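GH3 beta-N-acetylglucosaminidase (Paenibacillaceae, PDB 6K5J) catalyses the hydrolysis of terminal beta-linked N-acetylglucosamine residues as a glycoside hydrolase of family 3. Local coordinates at residues Gly86-Arg91 with Ile149-Tyr154; Val98-Met103 with Thr506-Arg511. All coordinates share one frame; numbering follows the deposited sequence.

How the contacts relate
Along the chain the segments come in the order 86-91, 98-103, 149-154 and 506-511. Contact 1 closes a loop of 57 residues. Contact 2 closes one of 402 residues that starts within the first and ends far beyond it, so the two loops cross. Contact 1 joins the loops after strands 79-81 and 132-133 of the TIM-barrel part. Contact 2 ties the approach to helix 102-108 to helix 507-517, beside the mixed sheet of the C-terminal part. Their centres lie about 10 Å apart. Probable backbone hydrogen bonds connect them: Gly87 N with Val99 O at 2.7 Å, and Met103 N with Val151 O at 3.0 Å.

Contact 1: residues Gly86-Arg91 with Ile149-Tyr154; sequences GGMVTR and IGVRSY. With NAG (2-acetamido-2-deoxy-beta-D-glucopyranose), chain B.
The Arg152 guanidinium meets Val89 CG2 obliquely and turns its edge to the NAG of chain B, with the acetamido C7 in its plane. NH1 donates to NAG O7 at 2.8 Å, fairly straight at 158°. NH2 makes two weak bonds, to NAG O7 and to NAG O3. The edge of the Arg91 guanidinium also faces the sugar, but Arg91 NH2 stays 4.0 Å from NAG O6. The aliphatic part of Arg152 crosses Val89 at a slant: Val89 CG2 is 3.7 Å from both Arg152 CG and Arg152 CD. The bend of the arginine chain at chi3 (72°) turns the guanidinium edge to the sugar. Glu85 forms a salt bridge with NH2, and the carbonyl of Val148 takes a bond from NH1. An alanine here would remove the guanidinium and is likely to leave NAG O7 without its straight donor and Glu85 without its charge mate.

Both segments are loops that follow barrel strands of the family 3 TIM-barrel domain, 79-81 and 132-133. Lys182, His183, Asp83 and Asp268 also bond the sugar, consistent with a site for N-acetylglucosamine. Segment 86-91 begins with a type II' beta turn from Gly86 to Val89. Backbone hydrogen bonds run both ways between Gly86 and Val89. Gly87, the second residue of the turn, has a positive phi, which favours glycine.

One water bridges the two backbones: it accepts from Met88 N at 3.0 Å and donates weakly to Val151 O at 3.3 Å. Farther from the sugar, Met88 CG packs on Val151 CG2 at 3.9 Å. Val151 sits on the short 3-10 turn 151-152. The Met88 chain bends at chi2 and chi3, and the side chain also touches Tyr456 and Asn505.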
ATOM      1  N   GLY A  86      -3.416   3.954  -1.342  1.00 18.15           N
ATOM      2  CA  GLY A  86      -4.813   4.000  -1.725  1.00 18.17           C
ATOM      3  C   GLY A  86      -5.560   2.762  -1.253  1.00 18.20           C
ATOM      4  O   GLY A  86      -4.974   1.755  -0.850  1.00 18.79           O
ATOM      5  N   GLY A  87      -6.890   2.853  -1.307  1.00 20.40           N
ATOM      6  CA  GLY A  87      -7.720   1.727  -0.904  1.00 23.59           C
ATOM      7  C   GLY A  87      -7.446   1.141   0.479  1.00 20.37           C
ATOM      8  O   GLY A  87      -7.770   1.760   1.488  1.00 24.58           O
ATOM      9  N   MET A  88      -6.844  -0.048   0.551  1.00 25.87           N
ATOM     10  CA  MET A  88      -6.670  -0.705   1.845  1.00 27.92           C
ATOM     11  C   MET A  88      -5.334  -0.390   2.517  1.00 29.88           C
ATOM     12  O   MET A  88      -5.087  -0.881   3.623  1.00 29.92           O
ATOM     13  CB  MET A  88      -6.847  -2.228   1.706  1.00 23.43           C
ATOM     14  CG  MET A  88      -8.266  -2.648   1.282  1.00 20.36           C
ATOM     15  SD  MET A  88      -9.574  -1.986   2.366  1.00 24.15           S
ATOM     16  CE  MET A  88      -9.313  -2.958   3.827  1.00 28.79           C
ATOM     17  N   VAL A  89      -4.469   0.422   1.914  1.00 22.52           N
ATOM     18  CA  VAL A  89      -3.217   0.827   2.556  1.00 22.64           C
ATOM     19  C   VAL A  89      -3.162   2.349   2.474  1.00 19.90           C
ATOM     20  O   VAL A  89      -2.705   2.922   1.480  1.00 19.89           O
ATOM     21  CB  VAL A  89      -1.974   0.176   1.931  1.00 20.63           C
ATOM     22  CG1 VAL A  89      -0.704   0.744   2.552  1.00 23.02           C
ATOM     23  CG2 VAL A  89      -1.987  -1.324   2.150  1.00 24.70           C
ATOM     24  N   THR A  90      -3.659   3.012   3.509  1.00 19.14           N
ATOM     25  CA  THR A  90      -3.481   4.443   3.683  1.00 22.78           C
ATOM     26  C   THR A  90      -3.078   4.692   5.131  1.00 25.01           C
ATOM     27  O   THR A  90      -3.361   3.883   6.019  1.00 22.13           O
ATOM     28  CB  THR A  90      -4.759   5.243   3.351  1.00 23.67           C
ATOM     29  OG1 THR A  90      -5.824   4.805   4.196  1.00 21.98           O
ATOM     30  CG2 THR A  90      -5.177   5.065   1.877  1.00 24.64           C
ATOM     31  N   ARG A  91      -2.393   5.814   5.363  1.00 20.17           N
ATOM     32  CA  ARG A  91      -2.015   6.214   6.713  1.00 20.13           C
ATOM     33  C   ARG A  91      -2.819   7.389   7.234  1.00 22.41           C
ATOM     34  O   ARG A  91      -2.812   7.636   8.445  1.00 24.13           O
ATOM     35  CB  ARG A  91      -0.529   6.587   6.776  1.00 21.62           C
ATOM     36  CG  ARG A  91       0.378   5.536   6.224  1.00 19.73           C
ATOM     37  CD  ARG A  91       0.307   4.278   7.050  1.00 22.05           C
ATOM     38  NE  ARG A  91       1.390   3.394   6.663  1.00 22.85           N
ATOM     39  CZ  ARG A  91       1.326   2.073   6.691  1.00 32.66           C
ATOM     40  NH1 ARG A  91       0.224   1.441   7.102  1.00 27.22           N
ATOM     41  NH2 ARG A  91       2.376   1.387   6.294  1.00 27.28           N
ATOM     42  N   ILE A 149       0.604  -9.024  -0.454  1.00 19.35           N
ATOM     43  CA  ILE A 149       0.239  -8.118  -1.543  1.00 19.48           C
ATOM     44  C   ILE A 149      -1.284  -8.096  -1.692  1.00 17.99           C
ATOM     45  O   ILE A 149      -1.942  -7.178  -1.191  1.00 17.76           O
ATOM     46  CB  ILE A 149       0.960  -8.515  -2.846  1.00 18.05           C
ATOM     47  CG1 ILE A 149       2.476  -8.567  -2.611  1.00 16.61           C
ATOM     48  CG2 ILE A 149       0.617  -7.538  -4.005  1.00 19.23           C
ATOM     49  CD1 ILE A 149       3.105  -7.247  -2.071  1.00 17.69           C
ATOM     50  N   GLY A 150      -1.862  -9.100  -2.353  1.00 18.44           N
ATOM     51  CA  GLY A 150      -3.321  -9.152  -2.440  1.00 18.44           C
ATOM     52  C   GLY A 150      -3.858  -7.944  -3.188  1.00 18.27           C
ATOM     53  O   GLY A 150      -3.359  -7.597  -4.265  1.00 18.02           O
ATOM     54  N   VAL A 151      -4.837  -7.241  -2.598  1.00 14.62           N
ATOM     55  CA  VAL A 151      -5.469  -6.109  -3.295  1.00 15.46           C
ATOM     56  C   VAL A 151      -4.536  -4.909  -3.438  1.00 17.64           C
ATOM     57  O   VAL A 151      -4.901  -3.900  -4.055  1.00 18.09           O
ATOM     58  CB  VAL A 151      -6.771  -5.660  -2.603  1.00 17.99           C
ATOM     59  CG1 VAL A 151      -7.806  -6.795  -2.582  1.00 18.53           C
ATOM     60  CG2 VAL A 151      -6.486  -5.131  -1.194  1.00 17.95           C
ATOM     61  N   ARG A 152      -3.335  -4.987  -2.860  1.00 17.57           N
ATOM     62  CA  ARG A 152      -2.347  -3.939  -3.106  1.00 16.66           C
ATOM     63  C   ARG A 152      -1.774  -3.987  -4.519  1.00 17.86           C
ATOM     64  O   ARG A 152      -1.110  -3.032  -4.929  1.00 18.19           O
ATOM     65  CB  ARG A 152      -1.207  -4.040  -2.087  1.00 17.41           C
ATOM     66  CG  ARG A 152      -1.639  -3.772  -0.661  1.00 18.27           C
ATOM     67  CD  ARG A 152      -0.554  -4.213   0.310  1.00 17.99           C
ATOM     68  NE  ARG A 152       0.586  -3.313   0.261  1.00 16.91           N
ATOM     69  CZ  ARG A 152       1.794  -3.597   0.739  1.00 20.06           C
ATOM     70  NH1 ARG A 152       2.039  -4.780   1.277  1.00 15.84           N
ATOM     71  NH2 ARG A 152       2.758  -2.687   0.685  1.00 17.30           N
ATOM     72  N   SER A 153      -2.017  -5.060  -5.266  1.00 17.98           N
ATOM     73  CA  SER A 153      -1.615  -5.189  -6.658  1.00 15.40           C
ATOM     74  C   SER A 153      -2.792  -4.849  -7.564  1.00 17.05           C
ATOM     75  O   SER A 153      -3.941  -5.146  -7.232  1.00 17.39           O
ATOM     76  CB  SER A 153      -1.147  -6.620  -6.951  1.00 18.01           C
ATOM     77  OG  SER A 153      -1.163  -6.888  -8.344  1.00 18.96           O
ATOM     78  N   TYR A 154      -2.507  -4.233  -8.725  1.00 17.13           N
ATOM     79  CA  TYR A 154      -3.588  -4.002  -9.691  1.00 17.85           C
ATOM     80  C   TYR A 154      -4.182  -5.315 -10.197  1.00 18.58           C
ATOM     81  O   TYR A 154      -5.371  -5.373 -10.524  1.00 18.46           O
ATOM     82  CB  TYR A 154      -3.102  -3.188 -10.894  1.00 16.46           C
ATOM     83  CG  TYR A 154      -2.530  -1.832 -10.579  1.00 17.43           C
ATOM     84  CD1 TYR A 154      -3.348  -0.778 -10.172  1.00 15.21           C
ATOM     85  CD2 TYR A 154      -1.165  -1.602 -10.702  1.00 16.30           C
ATOM     86  CE1 TYR A 154      -2.814   0.473  -9.894  1.00 17.35           C
ATOM     87  CE2 TYR A 154      -0.626  -0.365 -10.423  1.00 16.52           C
ATOM     88  CZ  TYR A 154      -1.444   0.665 -10.024  1.00 18.33           C
ATOM     89  OH  TYR A 154      -0.887   1.883  -9.740  1.00 21.60           O
TER
HETATM   90  C1  NAG B 601       7.285  -2.521   4.493  1.00 22.67           C
HETATM   91  C2  NAG B 601       6.369  -2.697   3.255  1.00 21.34           C
HETATM   92  C3  NAG B 601       6.525  -1.522   2.272  1.00 20.23           C
HETATM   93  C4  NAG B 601       6.443  -0.181   2.988  1.00 19.76           C
HETATM   94  C5  NAG B 601       7.461  -0.156   4.116  1.00 22.04           C
HETATM   95  C6  NAG B 601       7.471   1.134   4.904  1.00 21.53           C
HETATM   96  C7  NAG B 601       5.761  -4.851   2.211  1.00 21.16           C
HETATM   97  C8  NAG B 601       6.288  -6.075   1.513  1.00 18.32           C
HETATM   98  N2  NAG B 601       6.679  -3.954   2.587  1.00 18.72           N
HETATM   99  O1  NAG B 601       6.885  -3.437   5.456  1.00 27.90           O
HETATM  100  O3  NAG B 601       5.514  -1.589   1.270  1.00 18.61           O
HETATM  101  O4  NAG B 601       6.708   0.880   2.079  1.00 18.22           O
HETATM  102  O5  NAG B 601       7.133  -1.203   5.034  1.00 20.51           O
HETATM  103  O6  NAG B 601       6.294   1.271   5.691  1.00 21.88           O
HETATM  104  O7  NAG B 601       4.559  -4.674   2.401  1.00 20.36           O
HETATM  105  O   HOH W   1      -6.071  -1.706  -1.870  1.00 20.29           O

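Contact 2: residues Val98-Met103 with Thr506-Arg511; sequences VVPGNM and TPSAMR
Val98 holds CG1 anti to its backbone N (chi1 180°), and this branch reaches the start of helix 507-517. There it meets Thr506 CG2 and Pro507 CD, each 3.8 Å from Val98 CG1. Thr506 has chi1 59°, which places CG2 for this contact and OG1 over the helix end. Thr506 is the N-cap of that helix: its OG1 accepts from Ala509 N at 3.2 Å with an N-H...O angle of 149°. Pro507 is the first residue of the helix. The side chains of Val98 and Pro507 cross at about a right angle.

The contact thus joins the loop before helix 102-108, in the TIM-barrel domain, to a helix beside the mixed sheet of the C-terminal part. Glu504 serves both helix starts. One carboxylate oxygen bonds Gly101 N, at the N-cap of helix 102-108, and the other bonds Thr506 OG1.

Pro100 CG lies 4.0 Å from Ser508 OG, a plain van der Waals approach. That hydroxyl is hydrogen-bonded to Ser369 on helix 359-372, and the Pro100 ring also packs on Val365 and Ile368 of the same helix. A bridging water joins the two backbones: it donates to Val98 O at 2.8 Å and accepts from Ser508 N at 3.0 Å.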
ATOM      1  N   VAL A  98     -10.479   9.514   0.340  1.00 18.15           N
ATOM      2  CA  VAL A  98     -10.165   8.090   0.365  1.00 20.40           C
ATOM      3  C   VAL A  98     -10.272   7.599  -1.076  1.00 24.33           C
ATOM      4  O   VAL A  98     -11.354   7.587  -1.663  1.00 25.28           O
ATOM      5  CB  VAL A  98     -11.091   7.317   1.313  1.00 23.63           C
ATOM      6  CG1 VAL A  98     -10.739   5.827   1.308  1.00 23.82           C
ATOM      7  CG2 VAL A  98     -10.959   7.868   2.717  1.00 23.94           C
ATOM      8  N   VAL A  99      -9.138   7.238  -1.659  1.00 16.93           N
ATOM      9  CA  VAL A  99      -9.032   6.940  -3.080  1.00 20.41           C
ATOM     10  C   VAL A  99      -9.082   5.421  -3.241  1.00 20.80           C
ATOM     11  O   VAL A  99      -8.531   4.709  -2.394  1.00 23.60           O
ATOM     12  CB  VAL A  99      -7.735   7.560  -3.628  1.00 24.65           C
ATOM     13  CG1 VAL A  99      -7.361   6.996  -4.954  1.00 23.19           C
ATOM     14  CG2 VAL A  99      -7.877   9.098  -3.681  1.00 21.26           C
ATOM     15  N   PRO A 100      -9.713   4.885  -4.289  1.00 21.86           N
ATOM     16  CA  PRO A 100      -9.679   3.430  -4.511  1.00 22.14           C
ATOM     17  C   PRO A 100      -8.258   2.909  -4.649  1.00 21.30           C
ATOM     18  O   PRO A 100      -7.368   3.592  -5.161  1.00 20.76           O
ATOM     19  CB  PRO A 100     -10.451   3.252  -5.820  1.00 20.95           C
ATOM     20  CG  PRO A 100     -11.340   4.433  -5.892  1.00 28.46           C
ATOM     21  CD  PRO A 100     -10.555   5.563  -5.286  1.00 23.61           C
ATOM     22  N   GLY A 101      -8.062   1.667  -4.201  1.00 20.87           N
ATOM     23  CA  GLY A 101      -6.758   1.047  -4.200  1.00 18.90           C
ATOM     24  C   GLY A 101      -6.516   0.247  -5.467  1.00 18.40           C
ATOM     25  O   GLY A 101      -7.343   0.191  -6.372  1.00 16.97           O
ATOM     26  N   ASN A 102      -5.355  -0.404  -5.503  1.00 17.19           N
ATOM     27  CA  ASN A 102      -4.835  -0.913  -6.767  1.00 18.52           C
ATOM     28  C   ASN A 102      -5.756  -1.958  -7.382  1.00 16.36           C
ATOM     29  O   ASN A 102      -6.127  -1.849  -8.553  1.00 16.21           O
ATOM     30  CB  ASN A 102      -3.423  -1.464  -6.569  1.00 19.03           C
ATOM     31  CG  ASN A 102      -2.377  -0.370  -6.607  1.00 19.11           C
ATOM     32  OD1 ASN A 102      -2.699   0.821  -6.470  1.00 20.40           O
ATOM     33  ND2 ASN A 102      -1.126  -0.760  -6.815  1.00 17.39           N
ATOM     34  N   MET A 103      -6.140  -2.986  -6.622  1.00 15.50           N
ATOM     35  CA  MET A 103      -6.906  -4.034  -7.286  1.00 17.77           C
ATOM     36  C   MET A 103      -8.313  -3.560  -7.644  1.00 18.09           C
ATOM     37  O   MET A 103      -8.875  -4.013  -8.645  1.00 16.56           O
ATOM     38  CB  MET A 103      -6.959  -5.316  -6.448  1.00 17.04           C
ATOM     39  CG  MET A 103      -7.470  -6.509  -7.291  1.00 17.80           C
ATOM     40  SD  MET A 103      -7.227  -8.133  -6.534  1.00 20.33           S
ATOM     41  CE  MET A 103      -5.440  -8.289  -6.714  1.00 18.26           C
ATOM     42  N   THR A 506     -13.641   0.749   1.262  1.00 22.05           N
ATOM     43  CA  THR A 506     -13.652   2.204   1.221  1.00 20.19           C
ATOM     44  C   THR A 506     -15.075   2.745   1.100  1.00 21.83           C
ATOM     45  O   THR A 506     -15.986   2.022   0.689  1.00 18.76           O
ATOM     46  CB  THR A 506     -12.852   2.695   0.021  1.00 22.31           C
ATOM     47  OG1 THR A 506     -13.438   2.158  -1.174  1.00 19.77           O
ATOM     48  CG2 THR A 506     -11.400   2.255   0.115  1.00 22.02           C
ATOM     49  N   PRO A 507     -15.282   4.033   1.413  1.00 20.77           N
ATOM     50  CA  PRO A 507     -16.624   4.607   1.230  1.00 21.76           C
ATOM     51  C   PRO A 507     -17.156   4.452  -0.184  1.00 20.69           C
ATOM     52  O   PRO A 507     -18.310   4.047  -0.362  1.00 19.42           O
ATOM     53  CB  PRO A 507     -16.423   6.081   1.617  1.00 21.23           C
ATOM     54  CG  PRO A 507     -15.320   6.044   2.627  1.00 28.29           C
ATOM     55  CD  PRO A 507     -14.374   4.972   2.106  1.00 22.69           C
ATOM     56  N   SER A 508     -16.335   4.749  -1.203  1.00 19.28           N
ATOM     57  CA  SER A 508     -16.831   4.710  -2.573  1.00 18.97           C
ATOM     58  C   SER A 508     -17.085   3.284  -3.045  1.00 19.31           C
ATOM     59  O   SER A 508     -17.979   3.067  -3.867  1.00 17.03           O
ATOM     60  CB  SER A 508     -15.862   5.427  -3.519  1.00 19.62           C
ATOM     61  OG  SER A 508     -14.622   4.744  -3.607  1.00 20.41           O
ATOM     62  N   ALA A 509     -16.313   2.308  -2.556  1.00 19.15           N
ATOM     63  CA  ALA A 509     -16.551   0.921  -2.948  1.00 17.21           C
ATOM     64  C   ALA A 509     -17.846   0.404  -2.339  1.00 18.79           C
ATOM     65  O   ALA A 509     -18.590  -0.339  -2.984  1.00 18.80           O
ATOM     66  CB  ALA A 509     -15.376   0.029  -2.526  1.00 18.32           C
ATOM     67  N   MET A 510     -18.145   0.809  -1.108  1.00 18.97           N
ATOM     68  CA  MET A 510     -19.380   0.352  -0.487  1.00 19.82           C
ATOM     69  C   MET A 510     -20.592   1.059  -1.076  1.00 18.92           C
ATOM     70  O   MET A 510     -21.671   0.455  -1.175  1.00 19.35           O
ATOM     71  CB  MET A 510     -19.294   0.539   1.029  1.00 20.17           C
ATOM     72  CG  MET A 510     -18.211  -0.346   1.695  1.00 19.43           C
ATOM     73  SD  MET A 510     -18.435  -2.132   1.415  1.00 21.63           S
ATOM     74  CE  MET A 510     -17.374  -2.468  -0.016  1.00 18.43           C
ATOM     75  N   ARG A 511     -20.436   2.318  -1.490  1.00 18.43           N
ATOM     76  CA  ARG A 511     -21.513   3.002  -2.204  1.00 18.39           C
ATOM     77  C   ARG A 511     -21.829   2.287  -3.506  1.00 17.04           C
ATOM     78  O   ARG A 511     -22.992   1.998  -3.799  1.00 18.41           O
ATOM     79  CB  ARG A 511     -21.142   4.461  -2.469  1.00 19.11           C
ATOM     80  CG  ARG A 511     -22.162   5.223  -3.351  1.00 19.00           C
ATOM     81  CD  ARG A 511     -21.652   6.634  -3.717  1.00 23.11           C
ATOM     82  NE  ARG A 511     -22.554   7.303  -4.657  1.00 24.92           N
ATOM     83  CZ  ARG A 511     -22.523   7.150  -5.977  1.00 28.20           C
ATOM     84  NH1 ARG A 511     -21.621   6.351  -6.540  1.00 20.43           N
ATOM     85  NH2 ARG A 511     -23.399   7.806  -6.742  1.00 27.16           N
TER
HETATM   86  O   HOH W   2     -13.688   6.164  -1.215  1.00 23.58           O